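Side-chain contacts in diphosphomevalonate decarboxylase, putative (Trypanosoma brucei, PDB 2HKE), which probably catalyses the ATP-dependent decarboxylation of (R)-5-diphosphomevalonate to isopentenyl diphosphate, the isoprenoid and sterol precursor made by the mevalonate pathway: residues V276-A281 against K347-P352; T286-T291 against P308-M313; S269-R274 against E316-P321; I12-I17 against F299-K304. The protein carries 1 engineered substitution. All blocks are in the same frame, centred on the assembly; numbering follows the deposited sequence.

How the contacts relate
Contacts 1, 2 and 3 cluster in the C-terminal part of the chain, with centres 8 to 11 Å apart, and share two helices: 267-283 serves contacts 1 and 3, while 307-317 serves contacts 2 and 3. Contact 1 lies farthest out, about 26 Å from the chain centre, and is only partly buried; there a loop meets the helix through aliphatic groups and the root of a tyrosine, near a bound sulfate. Contacts 2 and 3 are buried, using methyl groups in one and sulfur against a ring in the other. Contact 4, about 9 Å from the centre, joins the N- and C-terminal domains by an isoleucine set against two phenylalanine rings; its strand 298-303 pairs with strand 288-291 of contact 2.

Contact 1. Residues V276-A281 against K347-P352; sequences VKAYNA and KLIDHP. With SO4 (sulfate ion), chain D.
Leu348 lies against one side of helix 267-283, where it meets Ala278 and Tyr279. Leu348 CB comes first, 3.9 Å from Ala278 CB. The side chain then turns away from its own carbonyl carbon (chi1 -65°, CG beside the backbone N) and extends along chi2, which carries the CD1 branch to the helix backbone: Leu348 CD1 is 3.9 Å from Tyr279 CA and 4.0 Å from Tyr279 N. The same methyl, Leu348 CD1, lies 4.1 Å from Tyr279 CB and is level with the tyrosine ring, at its rim, so the leucine meets the root of Tyr279 and leaves its hydroxyl to Glu309 of helix 307-317.

Ala278 is small enough to let the loop come close, and the two segments approach to 5.9 Å between Ala278 CA and Leu348 CA. Ala278 CB is in van der Waals contact with the peptide oxygen, 3.6 Å from Leu348 O. Topologically this is a loop-on-helix contact in the GHMP-type C-terminal domain: residues 347-352, between helix 330-338 and strand 358-363, run along helix 267-283, touching Leu275, Arg274 and Ala271 in turn, with Leu348 N hydrogen-bonded to His317 of helix 307-317.

Beyond Leu348 the contact thins to Ile349, whose CG2 branch lies beside the backbone N and comes within 4.4 Å of Ala278 CB. One residue further on, Asp350 N gives a fairly straight hydrogen bond (162° at the hydrogen) to O3 of the sulfate, probably a component of the crystallisation solution.

Contact 2. Residues T286-T291 against P308-M313; sequences TALAYT and PEAVAM
Leu288 and Met313 reach toward each other tip to tip, and their terminal methyls provide the closer of the two approaches in this contact: Leu288 CD2 to Met313 CE, 3.7 Å. On the leucine side, CG stands opposite the backbone N (chi1 -177°) and chi2 is near 59°, a pairing that splits the two methyls between different partners. While CD2 takes the methionine, Leu288 CD1 lies 4.2 Å from Ala310 CB. Met313 leaves its helix in a similar way, with CG opposite N, but its chain then folds at chi2 (-86°) and again at chi3. The double bend brings the terminal methyl, instead of the sulfur, to the leucine. Ala310 lies one helical turn before Met313, so both point from the same side of the helix, and its short side chain accommodates the leucine branch.

All three residues are buried, and the contact is purely apolar. It lays helix 307-317 against strand 288-291 at Leu288, on an outermost strand of the five-stranded mixed sheet; the nearest CA atoms, Leu288 and Ala310, are 7.3 Å apart. Helix 267-283 borders the same apolar layer, since its Leu275 and Tyr279 pack on Met313, while Leu288 also touches Val302 of the adjacent strand 298-303.

Contact 3. Residues S269-R274 against E316-P321; sequences SYAMIR and EHFPTP. With SO4 (sulfate ion), chain D.
A Met-aromatic contact joins helix 267-283 to the chain just after helix 307-317, within the C-terminal domain. Met272 SD lies 4.2 Å from the centroid of the Phe318 ring and 40° off its normal, so the sulfur approaches aslant, neither over the face nor at the rim. Its nearest ring atom is CE1, with Met272 SD to Phe318 CE1 at 3.5 Å, and Met272 CG lies 4.0 Å from Phe318 CE1. The first torsion (chi1 -82°, CG beside the backbone N) places CG there and the bend at chi2 (-65°) adds the sulfur, while chi3 turns only the terminal methyl. Ala271 closes on the ring from another direction: Ala271 CB meets its rim, 4.2 Å from Phe318 CZ. The phenylalanine ring also meets that of Phe356 and touches Leu275 on the same helix.

Two residues on, Thr320 OG1 donates to Phe318 O over 2.7 Å, from above the carbonyl plane, and is also hydrogen-bonded with Phe356 N. On helix 267-283, Arg274 binds the sulfate through NE and NH2. The sulfur-ring contact is consistent with dispersion between buried, polarisable groups, while Arg274, on the exposed side, meets the anion.

Contact 4. Residues I12-I17 against F299-K304; sequences INIAFI and FLFVLK
The two segments face each other as strands of different sheets, with their nearest CA atoms, Ile14 and Phe299, 7.8 Å apart, so that side chains and not backbone bonds fill the interval. Ile14 carries the contact and divides its branches between two rings. With CG1 opposite the backbone N (chi1 -179°), the longer branch is directed at Phe299 and CD1 rests over one face of that ring: Ile14 CD1 is 3.7 Å from the Phe299 centroid and 17° off the normal, a CH-pi contact. Its closest ring atom is Phe299 CD1, 3.6 Å from Ile14 CD1, while Ile14 CG1 is 3.7 Å from Phe299 CG.

The other branch goes to the second aromatic. Ile14 CG2 comes edge-on to the Phe301 ring, 3.8 Å from Phe301 CE1, so one isoleucine offers a methyl to a face and another to an edge. Phe16 adds its CB, with Phe16 CB 4.2 Å from Phe301 CE2, while the end of its side chain leads elsewhere; both Phe16 and Phe301 meet Phe240 of helix 237-256 edge to face.

Phe16 and Ile17 both face Phe37 of strand 36-40, a classic beta bulge where the chain turns its corner. Together these contacts form a buried interface between the N-terminal and C-terminal domains, as expected of the two-domain architecture of the GHMP superfamily.

Contact 1. Residues V276-A281 against K347-P352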
loop_
_atom_site.group_PDB
_atom_site.type_symbol
_atom_site.label_atom_id
_atom_site.label_comp_id
_atom_site.label_asym_id
_atom_site.label_seq_id
_atom_site.Cartn_x
_atom_site.Cartn_y
_atom_site.Cartn_z
ATOM N N VAL A 276 1.656 19.847 7.555
ATOM C CA VAL A 276 2.627 19.678 6.481
ATOM C C VAL A 276 2.671 20.948 5.654
ATOM O O VAL A 276 3.757 21.439 5.309
ATOM C CB VAL A 276 2.291 18.461 5.613
ATOM C CG1 VAL A 276 3.138 18.427 4.347
ATOM C CG2 VAL A 276 2.406 17.205 6.478
ATOM N N LYS A 277 1.498 21.476 5.298
ATOM C CA LYS A 277 1.441 22.698 4.506
ATOM C C LYS A 277 2.134 23.873 5.187
ATOM O O LYS A 277 2.887 24.628 4.553
ATOM C CB LYS A 277 -0.014 23.063 4.204
ATOM C CG LYS A 277 -0.632 22.152 3.161
ATOM C CD LYS A 277 -2.089 22.540 2.943
ATOM C CE LYS A 277 -2.713 21.704 1.850
ATOM N NZ LYS A 277 -4.155 22.059 1.733
ATOM N N ALA A 278 1.877 24.024 6.481
ATOM C CA ALA A 278 2.443 25.121 7.273
ATOM C C ALA A 278 3.951 24.972 7.417
ATOM O O ALA A 278 4.684 25.946 7.392
ATOM C CB ALA A 278 1.816 25.158 8.649
ATOM N N TYR A 279 4.419 23.735 7.537
ATOM C CA TYR A 279 5.860 23.469 7.582
ATOM C C TYR A 279 6.528 23.857 6.281
ATOM O O TYR A 279 7.527 24.531 6.278
ATOM C CB TYR A 279 6.089 21.999 7.858
ATOM C CG TYR A 279 7.533 21.593 7.967
ATOM C CD1 TYR A 279 8.359 22.178 8.917
ATOM C CD2 TYR A 279 8.065 20.625 7.136
ATOM C CE1 TYR A 279 9.654 21.787 9.043
ATOM C CE2 TYR A 279 9.396 20.235 7.244
ATOM C CZ TYR A 279 10.174 20.823 8.202
ATOM O OH TYR A 279 11.511 20.447 8.321
ATOM N N ASN A 280 5.972 23.433 5.168
ATOM C CA ASN A 280 6.561 23.682 3.875
ATOM C C ASN A 280 6.560 25.196 3.658
ATOM O O ASN A 280 7.515 25.758 3.119
ATOM C CB ASN A 280 5.729 22.988 2.815
ATOM C CG ASN A 280 5.987 21.496 2.727
ATOM O OD1 ASN A 280 7.064 20.994 3.145
ATOM N ND2 ASN A 280 5.006 20.764 2.169
ATOM N N ALA A 281 5.483 25.839 4.075
ATOM C CA ALA A 281 5.373 27.317 3.957
ATOM C C ALA A 281 6.519 28.016 4.721
ATOM O O ALA A 281 7.183 28.923 4.170
ATOM C CB ALA A 281 3.978 27.780 4.410
ATOM N N LYS A 347 4.318 25.376 17.035
ATOM C CA LYS A 347 3.035 26.036 16.929
ATOM C C LYS A 347 2.750 26.481 15.492
ATOM O O LYS A 347 2.469 27.657 15.226
ATOM C CB LYS A 347 2.955 27.204 17.950
ATOM C CG LYS A 347 2.974 26.730 19.415
ATOM C CD LYS A 347 1.610 26.093 19.848
ATOM C CE LYS A 347 1.662 25.407 21.277
ATOM N NZ LYS A 347 2.810 24.433 21.511
ATOM N N LEU A 348 2.794 25.531 14.567
ATOM C CA LEU A 348 2.523 25.840 13.168
ATOM C C LEU A 348 1.029 25.786 12.868
ATOM O O LEU A 348 0.591 26.309 11.877
ATOM C CB LEU A 348 3.278 24.875 12.251
ATOM C CG LEU A 348 4.806 24.952 12.298
ATOM C CD1 LEU A 348 5.424 23.854 11.446
ATOM C CD2 LEU A 348 5.291 26.321 11.850
ATOM N N ILE A 349 0.315 24.987 13.659
ATOM C CA ILE A 349 -1.138 24.847 13.591
ATOM C C ILE A 349 -1.707 24.925 14.989
ATOM O O ILE A 349 -0.985 24.774 15.963
ATOM C CB ILE A 349 -1.607 23.515 12.936
ATOM C CG1 ILE A 349 -1.169 22.292 13.744
ATOM C CG2 ILE A 349 -1.122 23.470 11.469
ATOM C CD1 ILE A 349 -1.856 20.974 13.324
ATOM N N ASP A 350 -3.020 25.107 15.040
ATOM C CA ASP A 350 -3.809 25.028 16.242
ATOM C C ASP A 350 -4.566 23.699 16.219
ATOM O O ASP A 350 -5.497 23.542 15.431
ATOM C CB ASP A 350 -4.835 26.199 16.226
ATOM C CG ASP A 350 -5.729 26.227 17.451
ATOM O OD1 ASP A 350 -5.453 25.504 18.458
ATOM O OD2 ASP A 350 -6.728 27.010 17.398
ATOM N N HIS A 351 -4.155 22.752 17.061
ATOM C CA HIS A 351 -4.821 21.456 17.153
ATOM C C HIS A 351 -4.437 20.842 18.487
ATOM O O HIS A 351 -3.282 21.006 18.941
ATOM C CB HIS A 351 -4.395 20.522 15.995
ATOM C CG HIS A 351 -5.163 19.243 15.930
ATOM N ND1 HIS A 351 -6.448 19.189 15.439
ATOM C CD2 HIS A 351 -4.820 17.960 16.224
ATOM C CE1 HIS A 351 -6.880 17.937 15.469
ATOM N NE2 HIS A 351 -5.911 17.170 15.935
ATOM N N PRO A 352 -5.366 20.133 19.142
ATOM C CA PRO A 352 -4.989 19.450 20.379
ATOM C C PRO A 352 -3.803 18.479 20.259
ATOM O O PRO A 352 -3.759 17.666 19.306
ATOM C CB PRO A 352 -6.240 18.648 20.718
ATOM C CG PRO A 352 -7.315 19.426 20.104
ATOM C CD PRO A 352 -6.789 19.915 18.821
HETATM S S SO4 D . -4.580 26.432 11.885
HETATM O O1 SO4 D . -5.851 27.143 11.837
HETATM O O2 SO4 D . -3.560 27.318 12.401
HETATM O O3 SO4 D . -4.751 25.260 12.749
HETATM O O4 SO4 D . -4.274 26.003 10.527
#

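Contact 2. Residues T286-T291 against P308-M313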
loop_
_atom_site.group_PDB
_atom_site.type_symbol
_atom_site.label_atom_id
_atom_site.label_comp_id
_atom_site.label_asym_id
_atom_site.label_seq_id
_atom_site.Cartn_x
_atom_site.Cartn_y
_atom_site.Cartn_z
ATOM N N THR A 286 8.798 22.812 -0.656
ATOM C CA THR A 286 8.074 21.558 -0.423
ATOM C C THR A 286 9.090 20.508 0.059
ATOM O O THR A 286 9.723 19.816 -0.733
ATOM C CB THR A 286 7.340 21.128 -1.640
ATOM O OG1 THR A 286 6.458 22.203 -2.077
ATOM C CG2 THR A 286 6.485 19.841 -1.311
ATOM N N ALA A 287 9.266 20.478 1.378
ATOM C CA ALA A 287 10.173 19.550 2.022
ATOM C C ALA A 287 9.512 18.223 2.401
ATOM O O ALA A 287 10.188 17.203 2.656
ATOM C CB ALA A 287 10.796 20.234 3.250
ATOM N N LEU A 288 8.188 18.231 2.498
ATOM C CA LEU A 288 7.451 17.133 3.159
ATOM C C LEU A 288 6.148 16.977 2.397
ATOM O O LEU A 288 5.522 17.970 2.070
ATOM C CB LEU A 288 7.202 17.451 4.653
ATOM C CG LEU A 288 6.520 16.409 5.528
ATOM C CD1 LEU A 288 7.345 15.044 5.563
ATOM C CD2 LEU A 288 6.291 16.938 6.962
ATOM N N ALA A 289 5.769 15.735 2.076
ATOM C CA ALA A 289 4.515 15.444 1.413
ATOM C C ALA A 289 3.703 14.488 2.229
ATOM O O ALA A 289 4.259 13.612 2.914
ATOM C CB ALA A 289 4.750 14.807 0.008
ATOM N N TYR A 290 2.376 14.669 2.192
ATOM C CA TYR A 290 1.407 13.734 2.804
ATOM C C TYR A 290 0.684 12.959 1.691
ATOM O O TYR A 290 0.545 13.441 0.561
ATOM C CB TYR A 290 0.390 14.462 3.688
ATOM C CG TYR A 290 -0.432 15.485 2.963
ATOM C CD1 TYR A 290 -1.498 15.092 2.119
ATOM C CD2 TYR A 290 -0.119 16.855 3.061
ATOM C CE1 TYR A 290 -2.215 16.077 1.395
ATOM C CE2 TYR A 290 -0.843 17.815 2.375
ATOM C CZ TYR A 290 -1.901 17.421 1.561
ATOM O OH TYR A 290 -2.578 18.418 0.874
ATOM N N THR A 291 0.202 11.770 2.048
ATOM C CA THR A 291 -0.836 11.119 1.297
ATOM C C THR A 291 -1.670 10.269 2.238
ATOM O O THR A 291 -1.137 9.693 3.167
ATOM C CB THR A 291 -0.315 10.341 0.091
ATOM O OG1 THR A 291 -1.424 9.998 -0.734
ATOM C CG2 THR A 291 0.398 9.052 0.489
ATOM N N PRO A 308 14.923 14.095 9.922
ATOM C CA PRO A 308 14.972 14.389 11.370
ATOM C C PRO A 308 14.248 15.640 11.768
ATOM O O PRO A 308 13.476 15.591 12.774
ATOM C CB PRO A 308 16.477 14.467 11.653
ATOM C CG PRO A 308 17.000 13.399 10.633
ATOM C CD PRO A 308 16.284 13.872 9.421
ATOM N N GLU A 309 14.420 16.725 11.014
ATOM C CA GLU A 309 13.721 17.968 11.345
ATOM C C GLU A 309 12.243 17.770 11.204
ATOM O O GLU A 309 11.472 18.246 12.050
ATOM C CB GLU A 309 14.128 19.144 10.464
ATOM C CG GLU A 309 13.577 20.499 10.953
ATOM C CD GLU A 309 14.005 21.649 10.094
ATOM O OE1 GLU A 309 13.353 21.881 9.037
ATOM O OE2 GLU A 309 15.015 22.298 10.464
ATOM N N ALA A 310 11.837 17.113 10.119
ATOM C CA ALA A 310 10.408 16.874 9.880
ATOM C C ALA A 310 9.762 16.115 11.048
ATOM O O ALA A 310 8.691 16.486 11.524
ATOM C CB ALA A 310 10.203 16.153 8.478
ATOM N N VAL A 311 10.411 15.059 11.517
ATOM C CA VAL A 311 9.901 14.255 12.588
ATOM C C VAL A 311 9.910 15.050 13.912
ATOM O O VAL A 311 8.920 14.998 14.667
ATOM C CB VAL A 311 10.632 12.928 12.701
ATOM C CG1 VAL A 311 10.172 12.171 13.959
ATOM C CG2 VAL A 311 10.451 12.103 11.427
ATOM N N ALA A 312 10.963 15.835 14.146
ATOM C CA ALA A 312 11.003 16.743 15.316
ATOM C C ALA A 312 9.815 17.714 15.300
ATOM O O ALA A 312 9.180 17.969 16.348
ATOM C CB ALA A 312 12.329 17.552 15.367
ATOM N N MET A 313 9.540 18.261 14.127
ATOM C CA MET A 313 8.414 19.198 13.938
ATOM C C MET A 313 7.125 18.496 14.250
ATOM O O MET A 313 6.291 19.012 15.003
ATOM C CB MET A 313 8.438 19.747 12.508
ATOM C CG MET A 313 7.322 20.688 12.172
ATOM S SD MET A 313 5.818 19.842 11.614
ATOM C CE MET A 313 6.317 18.936 10.101
#

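Contact 3. Residues S269-R274 against E316-P321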
loop_
_atom_site.group_PDB
_atom_site.type_symbol
_atom_site.label_atom_id
_atom_site.label_comp_id
_atom_site.label_asym_id
_atom_site.label_seq_id
_atom_site.Cartn_x
_atom_site.Cartn_y
_atom_site.Cartn_z
ATOM N N SER A 269 -6.346 13.708 10.776
ATOM C CA SER A 269 -5.923 13.701 9.360
ATOM C C SER A 269 -5.804 15.103 8.788
ATOM O O SER A 269 -4.790 15.462 8.173
ATOM C CB SER A 269 -6.905 12.903 8.497
ATOM O OG SER A 269 -7.061 11.609 9.005
ATOM N N TYR A 270 -6.862 15.898 8.956
ATOM C CA TYR A 270 -6.894 17.246 8.419
ATOM C C TYR A 270 -5.888 18.152 9.090
ATOM O O TYR A 270 -5.270 19.000 8.422
ATOM C CB TYR A 270 -8.307 17.875 8.491
ATOM C CG TYR A 270 -9.373 17.121 7.741
ATOM C CD1 TYR A 270 -9.217 16.814 6.395
ATOM C CD2 TYR A 270 -10.539 16.701 8.380
ATOM C CE1 TYR A 270 -10.194 16.114 5.696
ATOM C CE2 TYR A 270 -11.530 15.986 7.680
ATOM C CZ TYR A 270 -11.360 15.722 6.351
ATOM O OH TYR A 270 -12.337 15.030 5.671
ATOM N N ALA A 271 -5.666 17.947 10.387
ATOM C CA ALA A 271 -4.640 18.733 11.051
ATOM C C ALA A 271 -3.240 18.386 10.490
ATOM O O ALA A 271 -2.390 19.250 10.379
ATOM C CB ALA A 271 -4.672 18.453 12.525
ATOM N N MET A 272 -3.018 17.114 10.174
ATOM C CA MET A 272 -1.748 16.696 9.557
ATOM C C MET A 272 -1.554 17.364 8.223
ATOM O O MET A 272 -0.444 17.797 7.904
ATOM C CB MET A 272 -1.640 15.161 9.471
ATOM C CG MET A 272 -1.181 14.515 10.770
ATOM S SD MET A 272 0.478 14.897 11.318
ATOM C CE MET A 272 1.480 14.014 10.063
ATOM N N ILE A 273 -2.625 17.507 7.446
ATOM C CA ILE A 273 -2.525 18.174 6.172
ATOM C C ILE A 273 -2.119 19.632 6.428
ATOM O O ILE A 273 -1.199 20.122 5.818
ATOM C CB ILE A 273 -3.838 18.103 5.406
ATOM C CG1 ILE A 273 -4.119 16.674 4.934
ATOM C CG2 ILE A 273 -3.859 19.146 4.285
ATOM C CD1 ILE A 273 -5.492 16.506 4.346
ATOM N N ARG A 274 -2.824 20.311 7.340
ATOM C CA ARG A 274 -2.501 21.690 7.656
ATOM C C ARG A 274 -1.068 21.855 8.133
ATOM O O ARG A 274 -0.407 22.843 7.749
ATOM C CB ARG A 274 -3.462 22.258 8.712
ATOM C CG ARG A 274 -4.862 22.301 8.222
ATOM C CD ARG A 274 -5.716 23.347 8.954
ATOM N NE ARG A 274 -5.563 23.282 10.400
ATOM C CZ ARG A 274 -6.182 22.411 11.182
ATOM N NH1 ARG A 274 -7.009 21.528 10.667
ATOM N NH2 ARG A 274 -5.983 22.450 12.496
ATOM N N GLU A 316 6.383 18.075 18.087
ATOM C CA GLU A 316 5.938 19.266 18.765
ATOM C C GLU A 316 4.418 19.372 18.768
ATOM O O GLU A 316 3.849 19.971 19.639
ATOM C CB GLU A 316 6.586 20.455 18.118
ATOM C CG GLU A 316 8.021 20.450 18.419
ATOM C CD GLU A 316 8.352 20.863 19.858
ATOM O OE1 GLU A 316 7.566 21.629 20.476
ATOM O OE2 GLU A 316 9.422 20.428 20.326
ATOM N N HIS A 317 3.777 18.790 17.765
ATOM C CA HIS A 317 2.336 18.928 17.576
ATOM C C HIS A 317 1.615 17.653 17.930
ATOM O O HIS A 317 0.445 17.669 18.366
ATOM C CB HIS A 317 2.070 19.298 16.103
ATOM C CG HIS A 317 2.685 20.600 15.695
ATOM N ND1 HIS A 317 3.995 20.723 15.315
ATOM C CD2 HIS A 317 2.164 21.837 15.625
ATOM C CE1 HIS A 317 4.259 21.980 15.023
ATOM N NE2 HIS A 317 3.161 22.680 15.222
ATOM N N PHE A 318 2.263 16.532 17.673
ATOM C CA PHE A 318 1.717 15.200 18.007
ATOM C C PHE A 318 2.753 14.415 18.816
ATOM O O PHE A 318 3.350 13.475 18.319
ATOM C CB PHE A 318 1.369 14.434 16.738
ATOM C CG PHE A 318 0.237 15.016 15.954
ATOM C CD1 PHE A 318 0.468 15.937 14.957
ATOM C CD2 PHE A 318 -1.066 14.634 16.227
ATOM C CE1 PHE A 318 -0.608 16.485 14.240
ATOM C CE2 PHE A 318 -2.136 15.150 15.505
ATOM C CZ PHE A 318 -1.894 16.076 14.508
ATOM N N PRO A 319 2.980 14.802 20.093
ATOM C CA PRO A 319 4.060 14.219 20.871
ATOM C C PRO A 319 3.817 12.762 21.073
ATOM O O PRO A 319 2.792 12.361 21.645
ATOM C CB PRO A 319 4.002 14.993 22.200
ATOM C CG PRO A 319 3.178 16.193 21.887
ATOM C CD PRO A 319 2.238 15.823 20.855
ATOM N N THR A 320 4.758 11.967 20.589
ATOM C CA THR A 320 4.626 10.536 20.537
ATOM C C THR A 320 5.872 9.887 21.165
ATOM O O THR A 320 7.001 10.172 20.760
ATOM C CB THR A 320 4.511 10.046 19.091
ATOM O OG1 THR A 320 3.431 10.747 18.432
ATOM C CG2 THR A 320 4.320 8.491 19.047
ATOM N N PRO A 321 5.662 8.979 22.112
ATOM C CA PRO A 321 6.835 8.348 22.747
ATOM C C PRO A 321 7.657 7.498 21.761
ATOM O O PRO A 321 7.090 6.892 20.835
ATOM C CB PRO A 321 6.238 7.492 23.868
ATOM C CG PRO A 321 4.776 7.450 23.662
ATOM C CD PRO A 321 4.379 8.490 22.633
HETATM S S SO4 D . -4.580 26.432 11.885
HETATM O O1 SO4 D . -5.851 27.143 11.837
HETATM O O2 SO4 D . -3.560 27.318 12.401
HETATM O O3 SO4 D . -4.751 25.260 12.749
HETATM O O4 SO4 D . -4.274 26.003 10.527
#

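Contact 4. Residues I12-I17 against F299-K304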
loop_
_atom_site.group_PDB
_atom_site.type_symbol
_atom_site.label_atom_id
_atom_site.label_comp_id
_atom_site.label_asym_id
_atom_site.label_seq_id
_atom_site.Cartn_x
_atom_site.Cartn_y
_atom_site.Cartn_z
ATOM N N ILE A 12 3.866 -4.006 2.279
ATOM C CA ILE A 12 2.808 -3.131 1.739
ATOM C C ILE A 12 3.390 -2.146 0.736
ATOM O O ILE A 12 4.589 -2.019 0.591
ATOM C CB ILE A 12 2.041 -2.385 2.871
ATOM C CG1 ILE A 12 2.969 -1.535 3.721
ATOM C CG2 ILE A 12 1.278 -3.396 3.746
ATOM C CD1 ILE A 12 2.222 -0.654 4.691
ATOM N N ASN A 13 2.522 -1.374 0.077
ATOM C CA ASN A 13 2.962 -0.300 -0.765
ATOM C C ASN A 13 2.010 0.863 -0.555
ATOM O O ASN A 13 0.896 0.695 0.032
ATOM C CB ASN A 13 2.984 -0.735 -2.253
ATOM C CG ASN A 13 1.614 -1.003 -2.823
ATOM O OD1 ASN A 13 0.914 -0.080 -3.188
ATOM N ND2 ASN A 13 1.223 -2.271 -2.911
ATOM N N ILE A 14 2.456 2.040 -0.951
ATOM C CA ILE A 14 1.624 3.240 -0.846
ATOM C C ILE A 14 1.479 3.894 -2.199
ATOM O O ILE A 14 2.454 4.345 -2.772
ATOM C CB ILE A 14 2.114 4.242 0.246
ATOM C CG1 ILE A 14 1.179 5.473 0.333
ATOM C CG2 ILE A 14 3.582 4.691 -0.004
ATOM C CD1 ILE A 14 -0.257 5.078 0.806
ATOM N N ALA A 15 0.232 3.973 -2.693
ATOM C CA ALA A 15 -0.042 4.656 -3.944
ATOM C C ALA A 15 0.057 6.162 -3.765
ATOM O O ALA A 15 -0.588 6.709 -2.859
ATOM C CB ALA A 15 -1.418 4.355 -4.462
ATOM N N PHE A 16 0.841 6.819 -4.611
ATOM C CA PHE A 16 0.792 8.303 -4.670
ATOM C C PHE A 16 -0.092 8.801 -5.814
ATOM O O PHE A 16 -0.548 9.947 -5.753
ATOM C CB PHE A 16 2.178 8.909 -4.683
ATOM C CG PHE A 16 3.061 8.343 -5.726
ATOM C CD1 PHE A 16 3.066 8.899 -6.968
ATOM C CD2 PHE A 16 3.879 7.252 -5.478
ATOM C CE1 PHE A 16 3.836 8.392 -7.984
ATOM C CE2 PHE A 16 4.662 6.726 -6.528
ATOM C CZ PHE A 16 4.645 7.323 -7.754
ATOM N N ILE A 17 -0.282 7.974 -6.861
ATOM C CA ILE A 17 -1.295 8.160 -7.867
ATOM C C ILE A 17 -2.304 7.059 -7.623
ATOM O O ILE A 17 -2.003 5.856 -7.675
ATOM C CB ILE A 17 -0.765 8.235 -9.317
ATOM C CG1 ILE A 17 0.076 9.531 -9.458
ATOM C CG2 ILE A 17 -1.988 8.208 -10.322
ATOM C CD1 ILE A 17 0.877 9.554 -10.729
ATOM N N PHE A 299 0.435 9.015 5.428
ATOM C CA PHE A 299 1.726 8.614 4.874
ATOM C C PHE A 299 2.461 9.891 4.568
ATOM O O PHE A 299 1.825 10.938 4.308
ATOM C CB PHE A 299 1.512 7.768 3.648
ATOM C CG PHE A 299 1.208 6.342 3.972
ATOM C CD1 PHE A 299 -0.085 5.949 4.278
ATOM C CD2 PHE A 299 2.243 5.412 4.040
ATOM C CE1 PHE A 299 -0.342 4.596 4.615
ATOM C CE2 PHE A 299 2.011 4.063 4.350
ATOM C CZ PHE A 299 0.698 3.670 4.624
ATOM N N LEU A 300 3.781 9.864 4.691
ATOM C CA LEU A 300 4.580 11.056 4.460
ATOM C C LEU A 300 5.737 10.649 3.608
ATOM O O LEU A 300 6.277 9.552 3.810
ATOM C CB LEU A 300 5.130 11.591 5.781
ATOM C CG LEU A 300 4.079 12.087 6.740
ATOM C CD1 LEU A 300 4.646 12.092 8.156
ATOM C CD2 LEU A 300 3.557 13.504 6.317
ATOM N N PHE A 301 6.121 11.514 2.698
ATOM C CA PHE A 301 7.340 11.315 1.931
ATOM C C PHE A 301 8.269 12.468 2.248
ATOM O O PHE A 301 7.834 13.635 2.323
ATOM C CB PHE A 301 7.051 11.330 0.450
ATOM C CG PHE A 301 6.030 10.331 0.020
ATOM C CD1 PHE A 301 6.253 8.969 0.188
ATOM C CD2 PHE A 301 4.848 10.738 -0.543
ATOM C CE1 PHE A 301 5.300 8.031 -0.211
ATOM C CE2 PHE A 301 3.880 9.784 -0.942
ATOM C CZ PHE A 301 4.132 8.430 -0.780
ATOM N N VAL A 302 9.553 12.166 2.377
ATOM C CA VAL A 302 10.529 13.168 2.760
ATOM C C VAL A 302 11.892 12.644 2.354
ATOM O O VAL A 302 12.087 11.436 2.314
ATOM C CB VAL A 302 10.477 13.399 4.302
ATOM C CG1 VAL A 302 10.846 12.126 5.071
ATOM C CG2 VAL A 302 11.367 14.590 4.728
ATOM N N LEU A 303 12.815 13.518 1.981
ATOM C CA LEU A 303 14.200 13.053 1.753
ATOM C C LEU A 303 14.889 12.794 3.071
ATOM O O LEU A 303 14.626 13.477 4.050
ATOM C CB LEU A 303 14.974 14.082 0.965
ATOM C CG LEU A 303 14.438 14.332 -0.454
ATOM C CD1 LEU A 303 15.370 15.291 -1.285
ATOM C CD2 LEU A 303 14.141 13.033 -1.241
ATOM N N LYS A 304 15.815 11.827 3.081
ATOM C CA LYS A 304 16.563 11.467 4.291
ATOM C C LYS A 304 17.158 12.646 5.058
ATOM O O LYS A 304 17.012 12.743 6.273
ATOM C CB LYS A 304 17.657 10.469 3.906
ATOM C CG LYS A 304 18.144 9.663 5.065
ATOM C CD LYS A 304 18.983 8.442 4.663
ATOM C CE LYS A 304 19.333 7.737 5.993
ATOM N NZ LYS A 304 20.436 6.650 6.022
#